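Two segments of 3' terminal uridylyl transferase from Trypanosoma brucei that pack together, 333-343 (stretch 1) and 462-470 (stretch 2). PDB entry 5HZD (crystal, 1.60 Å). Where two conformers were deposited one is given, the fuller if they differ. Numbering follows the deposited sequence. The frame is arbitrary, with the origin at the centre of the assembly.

Stretch 1 333-343: YFTSYAINIMW
Stretch 2 (462-470) ELCIEDPYE

Stretch 1 enters as an extended loop and turns into a helix at Ser-336 that runs on past Trp-343. Thr-335 caps it: with chi1 p, its OG1 accepts from Ala-338 N at 3.1 Å, and i to i+4 bonds such as Met-342 N to Ala-338 O, 2.9 Å, carry the helix forward. Stretch 2 crosses this helix with a largely extended backbone, nearest in register where the CA atoms of Ala-338 and Ile-465 lie 7.0 Å apart. No direct hydrogen bond joins the two; about 410 Å² is buried, mostly by apolar side chains.

Glu-462 (phi/psi -74/-56) stays out of reach. Leu-463 (-112/120) points toward the helix in the m,t rotamer, and its CD1 lies 4.1 Å from Phe-334 CZ. Cys-464 (-116/127) points away, so that successive side chains alternate along this extended stretch.

Ile-465 (-132/119; m,t) is the centre of the contact and buries the most surface. Its CD1 reaches into a pocket formed by three residues, 3.4 Å from Phe-334 CE1, 4.1 Å from Ala-338 CB and 3.6 Å from Met-342 CG, while its CG2 meets Ile-341 CG2 at 3.7 Å. A branched side chain suits this place because it can fill space in two directions, and the one-carbon side chain of Ala-338, pointing sideways, leaves its CB as part of the wall beside Ile-465 CD1. Phe-334 has chi1 m and chi2 -56°, its ring oblique to Ile-465 and Leu-463; Met-342 is m,t,p and Ile-341 m,t.

Glu-466 (-80/128; chi1 and chi2 t) again points away, its OE1 hydrogen-bonded elsewhere in the structure. Asp-467 (-69/130; chi1 t, chi2 -77°) starts sideways, but its carboxylate comes nearer. OD1 accepts from Tyr-469 N at 3.0 Å and Glu-470 N at 2.8 Å, bracing the turn that follows, and also from a water at 2.7 Å. That water lies 2.8 Å from Tyr-337 OH in a second hydrogen bond, so it bridges the stretches. Asp-467 OD2 sits at the edge of the Tyr-337 ring, 3.8 Å from CE2.

Pro-468 (-59/-37; C-gamma exo) suits the bend, its ring restricting phi while offering a compact apolar surface. Its CD lies 3.6 Å from Ile-341 CD1 and 3.9 Å from Tyr-337 CE2, and its CG is 3.3 Å from Tyr-337 OH. Tyr-337, chi1 t and chi2 49°, thus combines ring packing with a polar tip. Tyr-469 (-115/-14; chi1 m, chi2 -65°) adds only a marginal contact, CD2 to Tyr-337 OH at 4.4 Å, and Glu-470 (-102/108) leaves the interface.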

# COMPACT_ATOMS: atom_id res chain seq x y z
N TYR A 333 -8.03 -15.08 -1.11
CA TYR A 333 -8.88 -14.16 -1.87
C TYR A 333 -8.00 -13.08 -2.47
O TYR A 333 -6.76 -13.25 -2.56
CB TYR A 333 -10.01 -13.59 -1.01
CG TYR A 333 -11.04 -14.63 -0.61
CD1 TYR A 333 -12.14 -14.90 -1.41
CD2 TYR A 333 -10.90 -15.34 0.58
CE1 TYR A 333 -13.08 -15.85 -1.05
CE2 TYR A 333 -11.83 -16.30 0.96
CZ TYR A 333 -12.93 -16.54 0.13
OH TYR A 333 -13.86 -17.49 0.50
N PHE A 334 -8.59 -11.96 -2.88
CA PHE A 334 -7.81 -10.94 -3.58
C PHE A 334 -7.01 -10.06 -2.62
O PHE A 334 -7.29 -9.96 -1.43
CB PHE A 334 -8.74 -10.03 -4.37
CG PHE A 334 -9.38 -10.69 -5.55
CD1 PHE A 334 -8.61 -11.27 -6.54
CD2 PHE A 334 -10.76 -10.68 -5.69
CE1 PHE A 334 -9.21 -11.88 -7.65
CE2 PHE A 334 -11.35 -11.26 -6.79
CZ PHE A 334 -10.59 -11.86 -7.77
N THR A 335 -5.99 -9.42 -3.18
CA THR A 335 -5.25 -8.39 -2.46
C THR A 335 -5.87 -7.02 -2.73
O THR A 335 -6.70 -6.84 -3.64
CB THR A 335 -3.82 -8.33 -3.00
OG1 THR A 335 -3.86 -8.10 -4.42
CG2 THR A 335 -3.09 -9.63 -2.73
N SER A 336 -5.42 -6.02 -1.99
CA SER A 336 -5.88 -4.67 -2.26
C SER A 336 -5.48 -4.21 -3.65
O SER A 336 -6.23 -3.50 -4.34
CB SER A 336 -5.35 -3.69 -1.21
OG SER A 336 -5.95 -4.00 0.06
N TYR A 337 -4.31 -4.63 -4.11
CA TYR A 337 -3.88 -4.30 -5.46
C TYR A 337 -4.87 -4.87 -6.48
O TYR A 337 -5.24 -4.17 -7.42
CB TYR A 337 -2.48 -4.89 -5.71
CG TYR A 337 -1.79 -4.52 -7.01
CD1 TYR A 337 -1.70 -3.20 -7.43
CD2 TYR A 337 -1.12 -5.49 -7.75
CE1 TYR A 337 -1.01 -2.86 -8.61
CE2 TYR A 337 -0.42 -5.16 -8.93
CZ TYR A 337 -0.37 -3.85 -9.35
OH TYR A 337 0.33 -3.53 -10.51
N ALA A 338 -5.30 -6.12 -6.29
CA ALA A 338 -6.26 -6.73 -7.23
C ALA A 338 -7.57 -5.93 -7.30
O ALA A 338 -8.17 -5.76 -8.39
CB ALA A 338 -6.54 -8.16 -6.84
N ILE A 339 -8.04 -5.46 -6.14
CA ILE A 339 -9.28 -4.68 -6.11
C ILE A 339 -9.08 -3.36 -6.87
O ILE A 339 -9.96 -2.95 -7.62
CB ILE A 339 -9.75 -4.40 -4.66
CG1 ILE A 339 -9.97 -5.72 -3.89
CG2 ILE A 339 -11.11 -3.62 -4.66
CD1 ILE A 339 -10.93 -6.71 -4.57
N ASN A 340 -7.93 -2.70 -6.70
CA ASN A 340 -7.69 -1.48 -7.46
C ASN A 340 -7.67 -1.76 -8.97
O ASN A 340 -8.16 -0.96 -9.78
CB ASN A 340 -6.36 -0.83 -7.05
CG ASN A 340 -6.49 0.06 -5.85
OD1 ASN A 340 -7.47 0.79 -5.71
ND2 ASN A 340 -5.50 0.01 -4.97
N ILE A 341 -7.12 -2.92 -9.37
CA ILE A 341 -7.12 -3.27 -10.78
C ILE A 341 -8.56 -3.49 -11.27
O ILE A 341 -8.90 -3.06 -12.39
CB ILE A 341 -6.21 -4.46 -11.08
CG1 ILE A 341 -4.75 -4.04 -10.83
CG2 ILE A 341 -6.40 -4.96 -12.53
CD1 ILE A 341 -3.78 -5.22 -10.64
N MET A 342 -9.40 -4.15 -10.47
CA MET A 342 -10.79 -4.29 -10.85
C MET A 342 -11.43 -2.92 -11.09
O MET A 342 -12.15 -2.73 -12.06
CB MET A 342 -11.61 -5.01 -9.77
CG MET A 342 -11.26 -6.48 -9.63
SD MET A 342 -12.37 -7.29 -8.47
CE MET A 342 -13.95 -7.13 -9.28
N TRP A 343 -11.20 -1.97 -10.19
CA TRP A 343 -11.82 -0.66 -10.32
C TRP A 343 -11.29 0.05 -11.54
O TRP A 343 -12.05 0.60 -12.34
CB TRP A 343 -11.49 0.10 -9.02
CG TRP A 343 -11.79 1.58 -8.98
CD1 TRP A 343 -10.89 2.57 -8.71
CD2 TRP A 343 -13.08 2.22 -9.05
NE1 TRP A 343 -11.53 3.80 -8.66
CE2 TRP A 343 -12.87 3.60 -8.85
CE3 TRP A 343 -14.38 1.76 -9.29
CZ2 TRP A 343 -13.91 4.53 -8.86
CZ3 TRP A 343 -15.42 2.70 -9.29
CH2 TRP A 343 -15.17 4.07 -9.11
N GLU A 462 -10.82 -19.35 -12.39
CA GLU A 462 -12.24 -19.06 -12.31
C GLU A 462 -12.49 -17.58 -12.42
O GLU A 462 -13.28 -17.12 -13.27
CB GLU A 462 -12.77 -19.55 -10.97
CG GLU A 462 -14.27 -19.64 -10.89
CD GLU A 462 -14.90 -20.72 -11.77
OE1 GLU A 462 -14.35 -21.85 -11.93
OE2 GLU A 462 -15.98 -20.42 -12.30
N LEU A 463 -11.85 -16.83 -11.54
CA LEU A 463 -11.88 -15.37 -11.62
C LEU A 463 -10.48 -14.92 -11.98
O LEU A 463 -9.52 -15.21 -11.24
CB LEU A 463 -12.25 -14.77 -10.27
CG LEU A 463 -13.52 -15.28 -9.58
CD1 LEU A 463 -13.80 -14.39 -8.37
CD2 LEU A 463 -14.69 -15.23 -10.56
N CYS A 464 -10.33 -14.23 -13.11
CA CYS A 464 -8.99 -13.91 -13.59
C CYS A 464 -8.69 -12.43 -13.61
O CYS A 464 -9.44 -11.65 -14.22
CB CYS A 464 -8.80 -14.46 -15.00
SG CYS A 464 -8.82 -16.27 -15.04
N ILE A 465 -7.58 -12.04 -12.97
CA ILE A 465 -7.10 -10.66 -13.00
C ILE A 465 -5.61 -10.77 -13.32
O ILE A 465 -4.86 -11.43 -12.59
CB ILE A 465 -7.28 -9.99 -11.62
CG1 ILE A 465 -8.76 -9.94 -11.25
CG2 ILE A 465 -6.71 -8.59 -11.67
CD1 ILE A 465 -8.98 -9.29 -9.87
N GLU A 466 -5.21 -10.18 -14.44
CA GLU A 466 -3.81 -10.27 -14.87
C GLU A 466 -2.96 -9.27 -14.08
O GLU A 466 -3.29 -8.07 -14.01
CB GLU A 466 -3.72 -10.01 -16.38
CG GLU A 466 -2.27 -10.08 -16.94
CD GLU A 466 -2.15 -10.05 -18.47
OE1 GLU A 466 -3.06 -9.59 -19.20
OE2 GLU A 466 -1.10 -10.51 -18.97
N ASP A 467 -1.86 -9.74 -13.48
CA ASP A 467 -0.93 -8.81 -12.84
C ASP A 467 -0.21 -7.98 -13.92
O ASP A 467 0.29 -8.53 -14.91
CB ASP A 467 0.12 -9.58 -12.03
CG ASP A 467 1.01 -8.67 -11.24
OD1 ASP A 467 1.92 -8.07 -11.83
OD2 ASP A 467 0.83 -8.57 -10.02
N PRO A 468 -0.19 -6.65 -13.76
CA PRO A 468 0.37 -5.80 -14.81
C PRO A 468 1.84 -6.08 -15.16
O PRO A 468 2.19 -6.01 -16.34
CB PRO A 468 0.25 -4.40 -14.20
CG PRO A 468 -1.00 -4.48 -13.39
CD PRO A 468 -0.93 -5.86 -12.76
N TYR A 469 2.66 -6.43 -14.18
CA TYR A 469 4.11 -6.57 -14.45
C TYR A 469 4.67 -7.98 -14.30
O TYR A 469 5.78 -8.27 -14.77
CB TYR A 469 4.92 -5.57 -13.62
CG TYR A 469 4.58 -4.13 -13.94
CD1 TYR A 469 4.85 -3.58 -15.20
CD2 TYR A 469 3.97 -3.33 -12.99
CE1 TYR A 469 4.53 -2.27 -15.51
CE2 TYR A 469 3.64 -2.01 -13.27
CZ TYR A 469 3.91 -1.51 -14.52
OH TYR A 469 3.60 -0.21 -14.80
N GLU A 470 3.92 -8.87 -13.67
CA GLU A 470 4.34 -10.27 -13.65
C GLU A 470 3.53 -11.11 -14.66
O GLU A 470 2.36 -11.42 -14.43
CB GLU A 470 4.21 -10.83 -12.25
CG GLU A 470 4.73 -12.26 -12.12
CD GLU A 470 5.14 -12.61 -10.69
OE1 GLU A 470 5.13 -13.82 -10.35
OE2 GLU A 470 5.49 -11.68 -9.93
O HOH W 1 2.16 -5.46 -11.21